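Local coordinates for actin-binding protein, cofilin/tropomyosin family protein, putative (Entamoeba histolytica, PDB 4LIZ), which binds actin filaments and stabilises them, and may contribute to phagocytosis and pseudopod formation in this parasite, at residues 2-14 with 27-40. Residues are numbered along the deposited sequence; the frame is centred on the assembly and turned at random.
Sequences SGFDLSEVAGPVA and VVFGVQTQPNKLVV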
# COMPACT_ATOMS: atom_id res chain seq x y z
N SER A 2 12.50 11.41 6.34
CA SER A 2 11.97 10.81 7.55
C SER A 2 12.92 10.19 8.58
O SER A 2 12.57 10.00 9.65
CB SER A 2 10.89 9.79 7.21
OG SER A 2 11.44 8.59 6.81
N GLY A 3 14.08 9.78 8.15
CA GLY A 3 14.98 9.04 9.00
C GLY A 3 14.72 7.55 9.12
O GLY A 3 15.26 6.92 9.98
N PHE A 4 13.80 7.03 8.33
CA PHE A 4 13.49 5.62 8.36
C PHE A 4 14.31 4.88 7.32
O PHE A 4 14.50 5.38 6.26
CB PHE A 4 11.99 5.40 8.08
CG PHE A 4 11.14 5.43 9.29
CD1 PHE A 4 10.88 6.62 9.92
CD2 PHE A 4 10.66 4.30 9.83
CE1 PHE A 4 10.12 6.65 11.06
CE2 PHE A 4 9.90 4.33 10.95
CZ PHE A 4 9.63 5.50 11.57
N ASP A 5 14.75 3.67 7.68
CA ASP A 5 15.39 2.74 6.76
C ASP A 5 14.30 2.08 5.89
O ASP A 5 13.48 1.38 6.40
CB ASP A 5 16.17 1.73 7.59
CG ASP A 5 16.75 0.56 6.77
OD1 ASP A 5 16.66 0.53 5.57
OD2 ASP A 5 17.40 -0.27 7.43
N LEU A 6 14.41 2.36 4.61
CA LEU A 6 13.47 1.82 3.58
C LEU A 6 14.05 0.73 2.71
O LEU A 6 13.51 0.39 1.66
CB LEU A 6 12.89 2.95 2.69
CG LEU A 6 12.18 4.11 3.36
CD1 LEU A 6 11.50 4.98 2.33
CD2 LEU A 6 11.30 3.66 4.48
N SER A 7 15.19 0.16 3.17
CA SER A 7 15.88 -0.89 2.43
C SER A 7 15.01 -2.08 2.02
O SER A 7 15.34 -2.77 1.02
CB SER A 7 17.13 -1.33 3.17
OG SER A 7 16.92 -1.87 4.39
N GLU A 8 14.00 -2.40 2.79
CA GLU A 8 13.09 -3.53 2.54
C GLU A 8 12.01 -3.28 1.51
O GLU A 8 11.27 -4.17 1.17
CB GLU A 8 12.49 -4.12 3.82
CG GLU A 8 13.46 -4.65 4.85
CD GLU A 8 14.01 -5.98 4.34
OE1 GLU A 8 13.18 -6.86 4.01
OE2 GLU A 8 15.21 -6.04 4.28
N VAL A 9 11.86 -2.06 1.05
CA VAL A 9 10.72 -1.66 0.22
C VAL A 9 10.81 -1.99 -1.25
O VAL A 9 9.90 -2.45 -1.88
CB VAL A 9 10.35 -0.15 0.46
CG1 VAL A 9 9.18 0.25 -0.42
CG2 VAL A 9 10.09 0.10 1.93
N ALA A 10 11.98 -1.60 -1.86
CA ALA A 10 12.07 -1.67 -3.29
C ALA A 10 11.90 -3.08 -3.90
O ALA A 10 11.34 -3.23 -4.98
CB ALA A 10 13.37 -1.01 -3.77
N GLY A 11 12.46 -4.02 -3.20
CA GLY A 11 12.38 -5.40 -3.69
C GLY A 11 10.99 -5.94 -3.94
O GLY A 11 10.59 -6.37 -5.02
N PRO A 12 10.18 -5.89 -2.83
CA PRO A 12 8.85 -6.36 -3.03
C PRO A 12 7.98 -5.52 -3.96
O PRO A 12 7.09 -6.04 -4.59
CB PRO A 12 8.25 -6.34 -1.58
CG PRO A 12 9.43 -6.40 -0.72
CD PRO A 12 10.55 -5.69 -1.41
N VAL A 13 8.20 -4.22 -4.03
CA VAL A 13 7.51 -3.35 -4.98
C VAL A 13 7.78 -3.83 -6.45
O VAL A 13 6.87 -3.98 -7.19
CB VAL A 13 7.95 -1.87 -4.70
CG1 VAL A 13 7.49 -0.96 -5.85
CG2 VAL A 13 7.36 -1.40 -3.36
N ALA A 14 9.05 -4.11 -6.68
CA ALA A 14 9.39 -4.61 -8.00
C ALA A 14 8.70 -5.97 -8.30
O ALA A 14 8.27 -6.26 -9.41
CB ALA A 14 10.88 -4.79 -8.12
N VAL A 27 1.93 -6.45 -1.29
CA VAL A 27 2.76 -6.38 -0.15
C VAL A 27 2.23 -5.44 0.89
O VAL A 27 1.60 -4.43 0.48
CB VAL A 27 4.23 -6.07 -0.48
CG1 VAL A 27 4.33 -4.72 -1.23
CG2 VAL A 27 5.18 -6.08 0.70
N VAL A 28 2.37 -5.80 2.15
CA VAL A 28 2.05 -4.93 3.30
C VAL A 28 3.29 -4.73 4.08
O VAL A 28 3.95 -5.74 4.44
CB VAL A 28 0.89 -5.49 4.12
CG1 VAL A 28 0.61 -4.58 5.33
CG2 VAL A 28 -0.35 -5.71 3.31
N PHE A 29 3.68 -3.47 4.39
CA PHE A 29 4.77 -3.14 5.20
C PHE A 29 4.37 -2.65 6.57
O PHE A 29 3.38 -1.89 6.69
CB PHE A 29 5.63 -2.00 4.58
CG PHE A 29 6.17 -2.30 3.18
CD1 PHE A 29 7.31 -3.13 3.08
CD2 PHE A 29 5.59 -1.83 2.02
CE1 PHE A 29 7.80 -3.39 1.82
CE2 PHE A 29 6.15 -2.13 0.78
CZ PHE A 29 7.24 -2.93 0.71
N GLY A 30 5.06 -3.14 7.55
CA GLY A 30 4.96 -2.60 8.89
C GLY A 30 6.12 -1.75 9.26
O GLY A 30 7.12 -1.58 8.54
N VAL A 31 5.98 -1.07 10.38
CA VAL A 31 6.91 -0.04 10.80
C VAL A 31 7.49 -0.41 12.14
O VAL A 31 6.73 -0.55 13.11
CB VAL A 31 6.15 1.36 10.79
CG1 VAL A 31 7.09 2.47 11.22
CG2 VAL A 31 5.64 1.74 9.46
N GLN A 32 8.81 -0.55 12.20
CA GLN A 32 9.55 -0.74 13.45
C GLN A 32 10.28 0.56 13.79
O GLN A 32 10.58 1.39 12.96
CB GLN A 32 10.56 -1.85 13.34
CG GLN A 32 9.93 -3.20 13.08
CD GLN A 32 10.93 -4.32 12.90
OE1 GLN A 32 12.17 -4.10 12.87
NE2 GLN A 32 10.43 -5.52 12.74
N THR A 33 10.49 0.76 15.12
CA THR A 33 11.25 1.90 15.62
C THR A 33 12.47 1.40 16.42
O THR A 33 12.56 0.19 16.76
CB THR A 33 10.36 2.81 16.46
OG1 THR A 33 9.83 2.05 17.55
CG2 THR A 33 9.20 3.37 15.60
N GLN A 34 13.45 2.28 16.59
CA GLN A 34 14.68 1.98 17.37
C GLN A 34 15.33 0.64 17.04
O GLN A 34 15.43 -0.22 17.89
CB GLN A 34 14.38 2.05 18.88
CG GLN A 34 13.50 3.24 19.23
CD GLN A 34 13.15 3.25 20.70
OE1 GLN A 34 12.63 2.26 21.25
NE2 GLN A 34 13.44 4.37 21.36
N PRO A 35 15.81 0.48 15.81
CA PRO A 35 15.90 1.54 14.81
C PRO A 35 14.61 1.65 13.89
O PRO A 35 13.84 0.68 13.77
CB PRO A 35 17.08 1.12 13.97
CG PRO A 35 17.07 -0.36 14.06
CD PRO A 35 16.52 -0.72 15.41
N ASN A 36 14.40 2.84 13.37
CA ASN A 36 13.24 3.14 12.51
C ASN A 36 13.50 2.46 11.14
O ASN A 36 14.40 2.91 10.40
CB ASN A 36 13.12 4.66 12.36
CG ASN A 36 12.75 5.32 13.70
OD1 ASN A 36 12.28 4.67 14.62
ND2 ASN A 36 12.97 6.61 13.77
N LYS A 37 12.56 1.56 10.83
CA LYS A 37 12.70 0.75 9.60
C LYS A 37 11.34 0.22 9.17
O LYS A 37 10.54 -0.13 10.01
CB LYS A 37 13.62 -0.47 9.93
CG LYS A 37 13.85 -1.42 8.84
CD LYS A 37 14.81 -2.56 9.33
CE LYS A 37 15.30 -3.22 8.07
NZ LYS A 37 15.82 -4.57 8.32
N LEU A 38 11.12 0.07 7.86
CA LEU A 38 10.00 -0.68 7.38
C LEU A 38 10.38 -2.17 7.19
O LEU A 38 11.54 -2.48 6.84
CB LEU A 38 9.55 -0.12 6.02
CG LEU A 38 8.40 0.91 6.12
CD1 LEU A 38 8.83 2.06 6.94
CD2 LEU A 38 7.92 1.32 4.80
N VAL A 39 9.44 -3.01 7.44
CA VAL A 39 9.61 -4.46 7.26
C VAL A 39 8.45 -4.99 6.48
O VAL A 39 7.34 -4.40 6.45
CB VAL A 39 9.75 -5.19 8.62
CG1 VAL A 39 11.04 -4.63 9.31
CG2 VAL A 39 8.51 -5.10 9.49
N VAL A 40 8.58 -6.17 5.90
CA VAL A 40 7.45 -6.83 5.28
C VAL A 40 6.57 -7.54 6.31
O VAL A 40 7.03 -8.41 7.00
CB VAL A 40 7.91 -7.87 4.25
CG1 VAL A 40 6.74 -8.69 3.76
CG2 VAL A 40 8.56 -7.17 3.11
O HOH W 1 13.22 -1.11 5.23
O HOH W 2 17.04 -4.38 5.22
O HOH W 3 11.13 -7.54 5.76
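Packing of the N-terminal arm and first helix of an ADF-homology (cofilin-like) domain against the antiparallel hairpin of strands 26-32 and 37-44 makes this contact, at the margin of the central mixed sheet, where 37-44 is an outermost strand. Asp5 and Lys37 form a single beta bridge: Asp5 N donates to Asn36 O at 2.8 Å in a practically straight bond, and Leu38 N returns a bond to Asp5 O. The arm therefore touches the edge strand briefly before turning into the helix. Asp5 OD1 accepts from Ser7 N, an Asx turn, and also from the Ser7 hydroxyl OG.

Beyond the bridge, water takes over from direct pairing. Water 1 donates to Asp5 O and Leu38 O while accepting from Glu8 N; water 3 accepts from Val40 N and donates to Glu8 OE1. Lys37, extended alongside Asp5, brings NZ to 4.3 Å from Glu8 OE2, too far for a salt bridge, although the opposite charges probably attract.

In the apolar part of the contact, Leu38 CD1 meets Leu6 CD2 at 3.8 Å, and Val9 CG2 packs on Leu38 CD2. Val9 CG2 also lies over one face of the Phe29 ring and Val27 CG2, from the same strand as Phe29, over the opposite face, both offset from the centre; Glu8 O is at the ring edge. Helix 10-14 runs antiparallel to strand 27-32 (164°), and Pro12 CB reaches Val27 CG2. Helix 92-108 adjoins the arm through Leu101, touched by Phe4, and Val108, touched by Val9.

At the hairpin turn, Phe4 CG stands anti to its carbonyl carbon (chi1 -89°), placing the ring with one face against Asn36. The Asn36 amide plane is only 14° from parallel to that ring. Asn36 CB sits 3.4 Å from the Phe4 ring centroid, a CH-pi contact.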